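Epidermin leader peptide processing serine protease EpiP (Staphylococcus aureus subsp. aureus, PDB 3QFH) probably cleaves the leader peptide from the epidermin precursor as a subtilisin-like serine endopeptidase, its propeptide packed against the protease domain. Local coordinates at residues Ala31-Leu36 with His52-Lys57; Lys40-Val45 with Asn64-Tyr69; Tyr46-Leu51 with Ala219-Ala224; Thr211-Val216 with Val235-Ile240. One frame throughout, in Å; residues are numbered along the deposited sequence.

Contact 1. Residues Ala31-Leu36 with His52-Lys57. With SO4 (sulfate ion), chain L.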
loop_
_atom_site.group_PDB
_atom_site.type_symbol
_atom_site.label_atom_id
_atom_site.label_comp_id
_atom_site.label_asym_id
_atom_site.label_seq_id
_atom_site.Cartn_x
_atom_site.Cartn_y
_atom_site.Cartn_z
ATOM N N ALA A 31 11.038 27.505 -7.492
ATOM C CA ALA A 31 11.206 28.730 -8.296
ATOM C C ALA A 31 12.263 28.611 -9.424
ATOM O O ALA A 31 12.011 28.997 -10.569
ATOM C CB ALA A 31 11.530 29.912 -7.384
ATOM N N THR A 32 13.441 28.090 -9.112
ATOM C CA THR A 32 14.479 27.969 -10.125
ATOM C C THR A 32 14.123 26.874 -11.140
ATOM O O THR A 32 14.438 26.988 -12.324
ATOM C CB THR A 32 15.864 27.678 -9.509
ATOM O OG1 THR A 32 15.897 26.349 -8.975
ATOM C CG2 THR A 32 16.195 28.698 -8.413
ATOM N N PHE A 33 13.466 25.814 -10.684
ATOM C CA PHE A 33 13.061 24.737 -11.599
ATOM C C PHE A 33 12.027 25.247 -12.604
ATOM O O PHE A 33 12.156 24.999 -13.804
ATOM C CB PHE A 33 12.526 23.522 -10.845
ATOM C CG PHE A 33 12.046 22.412 -11.748
ATOM C CD1 PHE A 33 12.952 21.587 -12.393
ATOM C CD2 PHE A 33 10.687 22.194 -11.947
ATOM C CE1 PHE A 33 12.523 20.577 -13.234
ATOM C CE2 PHE A 33 10.249 21.176 -12.788
ATOM C CZ PHE A 33 11.174 20.368 -13.429
ATOM N N ASN A 34 11.013 25.961 -12.124
ATOM C CA ASN A 34 9.981 26.493 -13.026
ATOM C C ASN A 34 10.609 27.406 -14.051
ATOM O O ASN A 34 10.252 27.375 -15.218
ATOM C CB ASN A 34 8.891 27.265 -12.271
ATOM C CG ASN A 34 8.018 26.375 -11.417
ATOM O OD1 ASN A 34 7.967 25.152 -11.594
ATOM N ND2 ASN A 34 7.322 26.987 -10.470
ATOM N N LYS A 35 11.548 28.231 -13.595
ATOM C CA LYS A 35 12.240 29.155 -14.473
ATOM C C LYS A 35 13.017 28.388 -15.540
ATOM O O LYS A 35 13.002 28.759 -16.700
ATOM C CB LYS A 35 13.172 30.047 -13.659
ATOM C CG LYS A 35 13.920 31.057 -14.471
ATOM C CD LYS A 35 14.774 31.930 -13.585
ATOM C CE LYS A 35 15.492 32.986 -14.386
ATOM N NZ LYS A 35 16.371 33.797 -13.510
ATOM N N LEU A 36 13.680 27.308 -15.143
ATOM C CA LEU A 36 14.449 26.493 -16.079
ATOM C C LEU A 36 13.526 25.810 -17.100
ATOM O O LEU A 36 13.865 25.706 -18.293
ATOM C CB LEU A 36 15.270 25.443 -15.329
ATOM C CG LEU A 36 16.245 24.616 -16.155
ATOM C CD1 LEU A 36 17.302 25.510 -16.832
ATOM C CD2 LEU A 36 16.925 23.537 -15.290
ATOM N N HIS A 52 10.071 17.919 -4.743
ATOM C CA HIS A 52 11.048 18.377 -5.725
ATOM C C HIS A 52 11.376 17.313 -6.781
ATOM O O HIS A 52 12.551 17.117 -7.149
ATOM C CB HIS A 52 12.321 18.894 -5.036
ATOM C CG HIS A 52 12.095 20.121 -4.211
ATOM N ND1 HIS A 52 12.374 20.181 -2.867
ATOM C CD2 HIS A 52 11.583 21.328 -4.543
ATOM C CE1 HIS A 52 12.074 21.384 -2.409
ATOM N NE2 HIS A 52 11.596 22.101 -3.409
ATOM N N VAL A 53 10.344 16.626 -7.279
ATOM C CA VAL A 53 10.536 15.626 -8.334
ATOM C C VAL A 53 9.540 15.835 -9.476
ATOM O O VAL A 53 8.388 16.231 -9.268
ATOM C CB VAL A 53 10.484 14.161 -7.818
ATOM C CG1 VAL A 53 11.618 13.898 -6.831
ATOM C CG2 VAL A 53 9.140 13.825 -7.186
ATOM N N ALA A 54 10.015 15.608 -10.694
ATOM C CA ALA A 54 9.190 15.761 -11.876
ATOM C C ALA A 54 9.550 14.703 -12.885
ATOM O O ALA A 54 10.616 14.088 -12.812
ATOM C CB ALA A 54 9.379 17.128 -12.500
ATOM N N GLN A 55 8.635 14.463 -13.805
ATOM C CA GLN A 55 8.900 13.540 -14.880
ATOM C C GLN A 55 8.878 14.414 -16.109
ATOM O O GLN A 55 7.978 15.233 -16.287
ATOM C CB GLN A 55 7.858 12.439 -14.960
ATOM C CG GLN A 55 8.304 11.280 -15.803
ATOM C CD GLN A 55 7.274 10.165 -15.834
ATOM O OE1 GLN A 55 6.064 10.424 -15.829
ATOM N NE2 GLN A 55 7.746 8.915 -15.905
ATOM N N ILE A 56 9.882 14.256 -16.943
ATOM C CA ILE A 56 10.019 15.067 -18.128
ATOM C C ILE A 56 10.242 14.175 -19.336
ATOM O O ILE A 56 10.966 13.177 -19.274
ATOM C CB ILE A 56 11.199 16.049 -17.956
ATOM C CG1 ILE A 56 11.000 16.886 -16.679
ATOM C CG2 ILE A 56 11.350 16.944 -19.189
ATOM C CD1 ILE A 56 12.125 17.915 -16.421
ATOM N N LYS A 57 9.589 14.521 -20.430
ATOM C CA LYS A 57 9.737 13.772 -21.641
ATOM C C LYS A 57 10.730 14.577 -22.479
ATOM O O LYS A 57 10.485 15.744 -22.792
ATOM C CB LYS A 57 8.378 13.606 -22.328
ATOM C CG LYS A 57 8.378 12.529 -23.377
ATOM C CD LYS A 57 7.002 12.282 -23.998
ATOM C CE LYS A 57 7.092 11.159 -25.028
ATOM N NZ LYS A 57 5.824 10.932 -25.776
HETATM S S SO4 L . 11.033 25.453 -2.508
HETATM O O1 SO4 L . 11.240 26.867 -2.805
HETATM O O2 SO4 L . 11.857 25.083 -1.362
HETATM O O3 SO4 L . 9.626 25.205 -2.202
HETATM O O4 SO4 L . 11.415 24.663 -3.670
#

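Contact 2. Residues Lys40-Val45 with Asn64-Tyr69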
loop_
_atom_site.group_PDB
_atom_site.type_symbol
_atom_site.label_atom_id
_atom_site.label_comp_id
_atom_site.label_asym_id
_atom_site.label_seq_id
_atom_site.Cartn_x
_atom_site.Cartn_y
_atom_site.Cartn_z
ATOM N N LYS A 40 14.143 26.371 -21.207
ATOM C CA LYS A 40 14.438 25.308 -22.166
ATOM C C LYS A 40 13.204 24.621 -22.718
ATOM O O LYS A 40 13.312 23.618 -23.413
ATOM C CB LYS A 40 15.418 24.303 -21.559
ATOM C CG LYS A 40 16.751 24.967 -21.288
ATOM C CD LYS A 40 17.927 24.026 -21.392
ATOM C CE LYS A 40 19.163 24.818 -21.782
ATOM N NZ LYS A 40 20.384 23.988 -21.990
ATOM N N SER A 41 12.037 25.201 -22.454
ATOM C CA SER A 41 10.761 24.629 -22.881
ATOM C C SER A 41 10.714 23.128 -22.606
ATOM O O SER A 41 10.500 22.324 -23.510
ATOM C CB SER A 41 10.490 24.938 -24.349
ATOM O OG SER A 41 10.245 26.322 -24.517
ATOM N N LEU A 42 10.943 22.760 -21.349
ATOM C CA LEU A 42 10.910 21.358 -20.955
ATOM C C LEU A 42 9.467 20.847 -20.912
ATOM O O LEU A 42 8.564 21.539 -20.439
ATOM C CB LEU A 42 11.556 21.163 -19.585
ATOM C CG LEU A 42 13.024 21.553 -19.425
ATOM C CD1 LEU A 42 13.448 21.369 -17.970
ATOM C CD2 LEU A 42 13.915 20.745 -20.379
ATOM N N ASN A 43 9.262 19.638 -21.412
ATOM C CA ASN A 43 7.941 19.032 -21.427
ATOM C C ASN A 43 7.723 18.200 -20.140
ATOM O O ASN A 43 7.938 16.990 -20.123
ATOM C CB ASN A 43 7.793 18.180 -22.689
ATOM C CG ASN A 43 6.431 17.526 -22.808
ATOM O OD1 ASN A 43 5.508 17.815 -22.050
ATOM N ND2 ASN A 43 6.305 16.628 -23.770
ATOM N N VAL A 44 7.307 18.880 -19.074
ATOM C CA VAL A 44 7.040 18.252 -17.784
ATOM C C VAL A 44 5.710 17.501 -17.829
ATOM O O VAL A 44 4.666 18.111 -17.986
ATOM C CB VAL A 44 6.987 19.304 -16.664
ATOM C CG1 VAL A 44 6.633 18.660 -15.327
ATOM C CG2 VAL A 44 8.310 20.038 -16.564
ATOM N N VAL A 45 5.742 16.181 -17.707
ATOM C CA VAL A 45 4.503 15.375 -17.769
ATOM C C VAL A 45 3.946 14.927 -16.378
ATOM O O VAL A 45 2.883 14.326 -16.289
ATOM C CB VAL A 45 4.688 14.151 -18.709
ATOM C CG1 VAL A 45 4.931 14.616 -20.169
ATOM C CG2 VAL A 45 5.815 13.276 -18.235
ATOM N N ASN A 64 20.857 14.923 -21.120
ATOM C CA ASN A 64 22.262 15.084 -20.759
ATOM C C ASN A 64 22.653 16.529 -20.509
ATOM O O ASN A 64 23.404 16.811 -19.590
ATOM C CB ASN A 64 23.168 14.400 -21.792
ATOM C CG ASN A 64 23.238 12.901 -21.575
ATOM O OD1 ASN A 64 22.777 12.115 -22.394
ATOM N ND2 ASN A 64 23.771 12.503 -20.433
ATOM N N ALA A 65 22.121 17.444 -21.305
ATOM C CA ALA A 65 22.400 18.852 -21.110
ATOM C C ALA A 65 21.760 19.317 -19.799
ATOM O O ALA A 65 22.341 20.118 -19.075
ATOM C CB ALA A 65 21.867 19.678 -22.286
ATOM N N LEU A 66 20.557 18.815 -19.506
ATOM C CA LEU A 66 19.836 19.200 -18.286
ATOM C C LEU A 66 20.602 18.794 -17.018
ATOM O O LEU A 66 20.545 19.481 -16.015
ATOM C CB LEU A 66 18.424 18.601 -18.280
ATOM C CG LEU A 66 17.526 18.991 -17.106
ATOM C CD1 LEU A 66 17.271 20.491 -17.121
ATOM C CD2 LEU A 66 16.219 18.224 -17.149
ATOM N N ALA A 67 21.310 17.677 -17.080
ATOM C CA ALA A 67 22.103 17.195 -15.967
ATOM C C ALA A 67 23.276 18.146 -15.640
ATOM O O ALA A 67 23.867 18.067 -14.562
ATOM C CB ALA A 67 22.620 15.794 -16.269
ATOM N N ASN A 68 23.601 19.049 -16.561
ATOM C CA ASN A 68 24.680 20.010 -16.339
ATOM C C ASN A 68 24.243 21.282 -15.590
ATOM O O ASN A 68 25.072 22.151 -15.318
ATOM C CB ASN A 68 25.337 20.368 -17.672
ATOM C CG ASN A 68 26.042 19.166 -18.314
ATOM O OD1 ASN A 68 26.443 18.235 -17.619
ATOM N ND2 ASN A 68 26.186 19.189 -19.636
ATOM N N TYR A 69 22.948 21.410 -15.288
ATOM C CA TYR A 69 22.459 22.577 -14.533
ATOM C C TYR A 69 22.549 22.257 -13.049
ATOM O O TYR A 69 21.563 21.944 -12.394
ATOM C CB TYR A 69 21.059 22.984 -14.976
ATOM C CG TYR A 69 21.088 23.676 -16.302
ATOM C CD1 TYR A 69 21.132 25.070 -16.374
ATOM C CD2 TYR A 69 21.148 22.952 -17.492
ATOM C CE1 TYR A 69 21.192 25.725 -17.592
ATOM C CE2 TYR A 69 21.220 23.601 -18.722
ATOM C CZ TYR A 69 21.239 24.992 -18.757
ATOM O OH TYR A 69 21.305 25.652 -19.962
#

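Contact 3. Residues Tyr46-Leu51 with Ala219-Ala224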
loop_
_atom_site.group_PDB
_atom_site.type_symbol
_atom_site.label_atom_id
_atom_site.label_comp_id
_atom_site.label_asym_id
_atom_site.label_seq_id
_atom_site.Cartn_x
_atom_site.Cartn_y
_atom_site.Cartn_z
ATOM N N TYR A 46 4.691 15.200 -15.312
ATOM C CA TYR A 46 4.246 14.880 -13.949
ATOM C C TYR A 46 5.114 15.706 -13.014
ATOM O O TYR A 46 6.274 15.970 -13.318
ATOM C CB TYR A 46 4.390 13.397 -13.639
ATOM C CG TYR A 46 3.356 12.891 -12.653
ATOM C CD1 TYR A 46 2.032 12.707 -13.057
ATOM C CD2 TYR A 46 3.692 12.566 -11.338
ATOM C CE1 TYR A 46 1.069 12.239 -12.186
ATOM C CE2 TYR A 46 2.713 12.082 -10.444
ATOM C CZ TYR A 46 1.410 11.919 -10.878
ATOM O OH TYR A 46 0.423 11.445 -10.033
ATOM N N ASN A 47 4.565 16.122 -11.889
ATOM C CA ASN A 47 5.321 16.962 -10.978
ATOM C C ASN A 47 4.765 16.859 -9.582
ATOM O O ASN A 47 3.562 16.789 -9.416
ATOM C CB ASN A 47 5.291 18.416 -11.461
ATOM C CG ASN A 47 6.237 19.330 -10.670
ATOM O OD1 ASN A 47 7.241 18.891 -10.106
ATOM N ND2 ASN A 47 5.919 20.611 -10.650
ATOM N N ILE A 48 5.667 16.797 -8.596
ATOM C CA ILE A 48 5.325 16.735 -7.185
ATOM C C ILE A 48 6.152 17.836 -6.482
ATOM O O ILE A 48 7.256 17.571 -6.001
ATOM C CB ILE A 48 5.689 15.369 -6.557
ATOM C CG1 ILE A 48 5.257 14.201 -7.457
ATOM C CG2 ILE A 48 5.055 15.257 -5.172
ATOM C CD1 ILE A 48 5.571 12.816 -6.885
ATOM N N PRO A 49 5.639 19.074 -6.458
ATOM C CA PRO A 49 6.387 20.208 -5.876
ATOM C C PRO A 49 6.925 19.952 -4.461
ATOM O O PRO A 49 8.073 20.271 -4.188
ATOM C CB PRO A 49 5.360 21.352 -5.882
ATOM C CG PRO A 49 4.458 21.023 -7.010
ATOM C CD PRO A 49 4.356 19.507 -7.035
ATOM N N GLU A 50 6.118 19.332 -3.608
ATOM C CA GLU A 50 6.508 19.045 -2.216
ATOM C C GLU A 50 7.737 18.146 -2.092
ATOM O O GLU A 50 8.393 18.154 -1.069
ATOM C CB GLU A 50 5.357 18.367 -1.445
ATOM C CG GLU A 50 4.073 19.176 -1.290
ATOM C CD GLU A 50 3.102 19.065 -2.465
ATOM O OE1 GLU A 50 3.479 18.542 -3.546
ATOM O OE2 GLU A 50 1.938 19.505 -2.277
ATOM N N LEU A 51 8.019 17.339 -3.103
ATOM C CA LEU A 51 9.169 16.429 -3.048
ATOM C C LEU A 51 10.290 16.845 -3.996
ATOM O O LEU A 51 11.319 16.174 -4.080
ATOM C CB LEU A 51 8.726 15.036 -3.441
ATOM C CG LEU A 51 7.528 14.469 -2.679
ATOM C CD1 LEU A 51 7.304 13.025 -3.084
ATOM C CD2 LEU A 51 7.714 14.587 -1.185
ATOM N N ALA A 219 0.467 10.370 -4.591
ATOM C CA ALA A 219 -0.723 9.908 -3.877
ATOM C C ALA A 219 -0.490 9.913 -2.361
ATOM O O ALA A 219 -1.393 10.260 -1.586
ATOM C CB ALA A 219 -1.175 8.498 -4.384
ATOM N N ILE A 220 0.722 9.552 -1.935
ATOM C CA ILE A 220 1.051 9.561 -0.515
ATOM C C ILE A 220 1.018 10.996 0.008
ATOM O O ILE A 220 0.461 11.267 1.065
ATOM C CB ILE A 220 2.419 8.939 -0.250
ATOM C CG1 ILE A 220 2.369 7.449 -0.601
ATOM C CG2 ILE A 220 2.831 9.131 1.227
ATOM C CD1 ILE A 220 3.669 6.773 -0.468
ATOM N N VAL A 221 1.614 11.910 -0.737
ATOM C CA VAL A 221 1.588 13.329 -0.372
ATOM C C VAL A 221 0.147 13.871 -0.347
ATOM O O VAL A 221 -0.241 14.629 0.562
ATOM C CB VAL A 221 2.465 14.163 -1.348
ATOM C CG1 VAL A 221 2.238 15.644 -1.152
ATOM C CG2 VAL A 221 3.964 13.819 -1.156
ATOM N N GLN A 222 -0.646 13.494 -1.337
ATOM C CA GLN A 222 -2.022 13.967 -1.400
ATOM C C GLN A 222 -2.836 13.473 -0.191
ATOM O O GLN A 222 -3.580 14.249 0.432
ATOM C CB GLN A 222 -2.694 13.498 -2.694
ATOM C CG GLN A 222 -4.076 14.062 -2.865
ATOM C CD GLN A 222 -4.053 15.563 -3.006
ATOM O OE1 GLN A 222 -3.387 16.095 -3.892
ATOM N NE2 GLN A 222 -4.768 16.255 -2.128
ATOM N N ALA A 223 -2.678 12.192 0.125
ATOM C CA ALA A 223 -3.377 11.550 1.246
ATOM C C ALA A 223 -3.025 12.238 2.563
ATOM O O ALA A 223 -3.908 12.507 3.387
ATOM C CB ALA A 223 -3.034 10.063 1.319
ATOM N N ALA A 224 -1.738 12.510 2.745
ATOM C CA ALA A 224 -1.251 13.183 3.933
ATOM C C ALA A 224 -1.774 14.615 3.984
ATOM O O ALA A 224 -2.131 15.108 5.058
ATOM C CB ALA A 224 0.272 13.157 3.987
#

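Contact 4. Residues Thr211-Val216 with Val235-Ile240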
loop_
_atom_site.group_PDB
_atom_site.type_symbol
_atom_site.label_atom_id
_atom_site.label_comp_id
_atom_site.label_asym_id
_atom_site.label_seq_id
_atom_site.Cartn_x
_atom_site.Cartn_y
_atom_site.Cartn_z
ATOM N N THR A 211 1.545 1.211 -13.183
ATOM C CA THR A 211 1.597 2.422 -12.376
ATOM C C THR A 211 3.035 2.948 -12.442
ATOM O O THR A 211 3.934 2.262 -12.933
ATOM C CB THR A 211 1.188 2.129 -10.921
ATOM O OG1 THR A 211 1.075 3.353 -10.178
ATOM C CG2 THR A 211 2.210 1.201 -10.246
ATOM N N GLU A 212 3.235 4.181 -11.989
ATOM C CA GLU A 212 4.562 4.790 -11.914
ATOM C C GLU A 212 4.793 5.034 -10.434
ATOM O O GLU A 212 3.856 5.435 -9.729
ATOM C CB GLU A 212 4.598 6.143 -12.633
ATOM C CG GLU A 212 4.508 6.133 -14.167
ATOM C CD GLU A 212 5.846 5.894 -14.873
ATOM O OE1 GLU A 212 6.719 5.199 -14.324
ATOM O OE2 GLU A 212 6.017 6.398 -16.002
ATOM N N LEU A 213 6.015 4.806 -9.945
ATOM C CA LEU A 213 6.298 5.058 -8.533
ATOM C C LEU A 213 6.107 6.538 -8.199
ATOM O O LEU A 213 5.775 6.880 -7.073
ATOM C CB LEU A 213 7.695 4.565 -8.116
ATOM C CG LEU A 213 7.866 3.041 -8.026
ATOM C CD1 LEU A 213 9.301 2.685 -7.640
ATOM C CD2 LEU A 213 6.907 2.425 -7.036
ATOM N N LEU A 214 6.303 7.409 -9.184
ATOM C CA LEU A 214 6.063 8.818 -8.978
ATOM C C LEU A 214 4.586 9.115 -8.705
ATOM O O LEU A 214 4.288 10.049 -7.976
ATOM C CB LEU A 214 6.547 9.646 -10.155
ATOM C CG LEU A 214 8.073 9.695 -10.326
ATOM C CD1 LEU A 214 8.422 10.493 -11.588
ATOM C CD2 LEU A 214 8.746 10.287 -9.120
ATOM N N TRP A 215 3.668 8.347 -9.295
ATOM C CA TRP A 215 2.233 8.584 -9.051
ATOM C C TRP A 215 1.912 8.164 -7.632
ATOM O O TRP A 215 1.160 8.846 -6.913
ATOM C CB TRP A 215 1.308 7.821 -10.021
ATOM C CG TRP A 215 1.597 7.951 -11.501
ATOM C CD1 TRP A 215 2.352 8.899 -12.115
ATOM C CD2 TRP A 215 1.003 7.172 -12.550
ATOM N NE1 TRP A 215 2.339 8.711 -13.476
ATOM C CE2 TRP A 215 1.505 7.668 -13.774
ATOM C CE3 TRP A 215 0.120 6.097 -12.570
ATOM C CZ2 TRP A 215 1.164 7.112 -15.010
ATOM C CZ3 TRP A 215 -0.225 5.537 -13.798
ATOM C CH2 TRP A 215 0.292 6.055 -15.006
ATOM N N VAL A 216 2.507 7.049 -7.218
ATOM C CA VAL A 216 2.333 6.542 -5.863
ATOM C C VAL A 216 2.821 7.569 -4.841
ATOM O O VAL A 216 2.144 7.818 -3.842
ATOM C CB VAL A 216 3.082 5.228 -5.636
ATOM C CG1 VAL A 216 2.951 4.783 -4.159
ATOM C CG2 VAL A 216 2.548 4.113 -6.593
ATOM N N VAL A 235 0.774 -1.828 -2.954
ATOM C CA VAL A 235 1.709 -1.997 -4.082
ATOM C C VAL A 235 3.163 -2.055 -3.642
ATOM O O VAL A 235 3.629 -1.260 -2.817
ATOM C CB VAL A 235 1.597 -0.867 -5.161
ATOM C CG1 VAL A 235 2.012 0.487 -4.593
ATOM C CG2 VAL A 235 2.463 -1.194 -6.374
ATOM N N GLY A 236 3.878 -3.006 -4.217
ATOM C CA GLY A 236 5.278 -3.175 -3.956
ATOM C C GLY A 236 6.000 -3.090 -5.277
ATOM O O GLY A 236 5.376 -3.045 -6.340
ATOM N N SER A 237 7.316 -3.041 -5.212
ATOM C CA SER A 237 8.121 -3.030 -6.406
ATOM C C SER A 237 9.546 -3.273 -5.988
ATOM O O SER A 237 9.960 -2.891 -4.890
ATOM C CB SER A 237 8.043 -1.683 -7.120
ATOM O OG SER A 237 8.748 -0.710 -6.382
ATOM N N TYR A 238 10.297 -3.919 -6.857
ATOM C CA TYR A 238 11.684 -4.150 -6.595
ATOM C C TYR A 238 12.387 -3.072 -7.376
ATOM O O TYR A 238 12.239 -2.976 -8.600
ATOM C CB TYR A 238 12.094 -5.547 -7.006
ATOM C CG TYR A 238 11.402 -6.584 -6.174
ATOM C CD1 TYR A 238 11.901 -6.941 -4.933
ATOM C CD2 TYR A 238 10.231 -7.187 -6.611
ATOM C CE1 TYR A 238 11.269 -7.879 -4.151
ATOM C CE2 TYR A 238 9.591 -8.140 -5.830
ATOM C CZ TYR A 238 10.122 -8.477 -4.595
ATOM O OH TYR A 238 9.501 -9.413 -3.800
ATOM N N ILE A 239 13.135 -2.250 -6.655
ATOM C CA ILE A 239 13.791 -1.108 -7.236
ATOM C C ILE A 239 15.303 -1.280 -7.191
ATOM O O ILE A 239 15.844 -1.851 -6.243
ATOM C CB ILE A 239 13.337 0.170 -6.478
ATOM C CG1 ILE A 239 13.679 1.433 -7.254
ATOM C CG2 ILE A 239 13.898 0.196 -5.049
ATOM C CD1 ILE A 239 13.070 2.666 -6.652
ATOM N N ILE A 240 15.971 -0.810 -8.243
ATOM C CA ILE A 240 17.420 -0.850 -8.331
ATOM C C ILE A 240 17.976 0.513 -7.929
ATOM O O ILE A 240 17.512 1.548 -8.414
ATOM C CB ILE A 240 17.901 -1.181 -9.779
ATOM C CG1 ILE A 240 17.339 -2.529 -10.242
ATOM C CG2 ILE A 240 19.412 -1.194 -9.842
ATOM C CD1 ILE A 240 17.614 -2.853 -11.693
#

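Contact 1. Residues Ala31-Leu36 with His52-Lys57
Phe-33, on helix 30-40, lays the far end of its ring against Ala-54 and Ile-56 of strand 53-59. Its CB already points at the strand, and CG stands anti to the backbone N (chi1 178°), which sends the ring straight out from the helix. Along the ring, CE2 comes to 4.2 Å from Ala-54 CB, while CE1 lies on the side of Ile-56. CZ, the tip, meets both residues: it is 3.8 Å from Ala-54 CB and 4.0 Å from Ile-56 CD1. The Ile-56 methyl arrives from the opposite direction, at the ring edge and near its plane; the Ala-54 methyl approaches obliquely. Helix against sheet in this way belongs to the beta-alpha-beta-beta-alpha-beta, ferredoxin-like propeptide of the subtilases. Ala-54 and Ile-56 face the helix, whereas Val-53 and Gln-55, the alternate residues, point the other way, toward the protease domain. Phe-33 also stacks with Tyr-27 of the neighbouring strand. Where the strand begins, His-52 joins Val-53 in a G1 beta bulge opposite Ile-48. Its NE2 donates a hydrogen bond of 2.6 Å to O4 of a sulfate ion, probably from the crystallisation liquor, which also bonds Thr-30 N.

Contact 2. Residues Lys40-Val45 with Asn64-Tyr69
Leu-42 meets Leu-66, and Lys-40 meets Tyr-69, in a partly buried contact inside the propeptide that joins the link between helix 30-40 and strand 43-48 to the last part of helix 60-66 and the turn after it. Sequence order and strand order give this part of the chain the ferredoxin-like beta-alpha-beta-beta-alpha-beta fold. Ser-41 is the first residue to leave helical angles, with positive phi, and that turn carries the chain back so that Leu-42 points in toward Leu-66, between helices and sheet. The apolar half is a single methyl pair, Leu-42 CD1 with Leu-66 CD1 at 4.0 Å. The backbone of Leu-66 does not aim its side chain straight at Leu-42; with CG anti to the backbone N (chi1 -176°), the branch end comes nearer than CB does. Leu-66 is buried further by Leu-36, Met-58, Ile-73 and Ile-76, and Leu-42 rests on Val-37 and Ile-56, so the pair forms the edge of a larger hydrophobic core. Beyond Leu-66 a type I turn, with Tyr-69 N bonded to Leu-66 O at 3.2 Å, brings the tyrosine round toward the lysine. Lys-40 and Tyr-69 reach for each other from opposite directions at the outer side of the contact. Extended beyond CG, the lysine chain places NZ near the plane of the phenol ring, at its edge, in a weak and doubtful hydrogen bond of 2.8 Å to Tyr-69 OH, since Lys-40 CE is modelled only 2.9 Å from that same Tyr-69 OH.

Contact 3. Residues Tyr46-Leu51 with Ala219-Ala224
Val-221 on helix 213-225 presents one methyl to Glu-50 and the other to Leu-51. CG1 lies against the glutamate and CG2 against the leucine, a split set by chi1 of 169°, which holds CG1 anti to the backbone N. Glu-50 is bent at chi2 (85°), folding its chain back over the valine rather than away from it. The carboxylate carbon CD of Glu-50 is 3.8 Å from Val-221 CG1, and OE1 and OE2 are each 4.0 Å from that same methyl, so the carboxylate crosses over it without favouring either oxygen. Leu-51 comes tip to tip with the valine: its CD2 is 3.8 Å from Val-221 CG2, with CG and CD1 only slightly farther. Ile-48 adds a looser touch through its CG2. Glu-50 and Leu-51 belong to a short 3-10 turn after strand 43-48, tightened by a bond of 3.0 Å from Leu-51 N to Ile-48 O. The contact thus joins the propeptide to helix 213-225, which flanks the central sheet of the protease domain. As in subtilisin, two such helices receive the propeptide; helix 254-269 is the other, touching Glu-50 and Val-221 through Tyr-266 and Leu-51 through Ala-263. Between the two segments themselves, methyls meet aliphatic carbons and one carboxylate in van der Waals contact. Directional bonding comes from neighbours, such as Lys-262 NZ to Leu-51 O, so fit rather than polar pairing defines the surface around Val-221.

Contact 4. Residues Thr211-Val216 with Val235-Ile240
Helix 213-225 starts over the chain 235-240, its CA atoms lying 8.6 Å away between Leu-213 and Ser-237 and 8.7 Å between Val-216 and Val-235, so the first helical turn keeps an even height above the chain. Glu-212 is the N-cap residue, and its O takes bonds from both Trp-215 N and Val-216 N. Leu-213 fits its forked end around the serine hydroxyl: CD1 and CD2 are each 3.7 Å from Ser-237 OG. The same CD1 also packs on Ile-239 CD1 at 3.9 Å. One turn on, Val-216 and Val-235 meet tip to tip, CG2 of Val-216 being 4.2 Å from CG1 of Val-235. That Val-235 methyl stands between the backbone N and the carbonyl carbon (chi1 65°), which lifts it toward the helix. Ser-237 OG has a weak hydrogen bond to Thr-82 OG1. Val-235 is close to the likely Ser-His-Asp triad but makes no contact with it, consistent with the substrate-binding segment of subtilases. Strand 237-241 pairs antiparallel with strand 302-306, whose Val-306 touches Ser-237 and Ile-239, while helix 254-269 packs Glu-256 on Leu-213 and Tyr-257 on Ile-239.

Contacts 1 and 2, with centres about 8 Å apart, both lie within the propeptide and share its sheet, where strands 43-48 and 53-59 are neighbours; their segments alternate along the chain. Contact 3, its centre about 14 Å from that of contact 1, uses the far end of strand 43-48 to reach helix 213-225, well over a hundred residues on. Contact 4, with its centre about 14 Å from that of contact 3, joins the start of that same helix to segment 235-240, all within the protease domain. Gln-55 NE2, hydrogen-bonded to Glu-212 OE2, ties the strand of contact 1 directly to contact 4. The series therefore runs from propeptide core through the interface toward the probable active site.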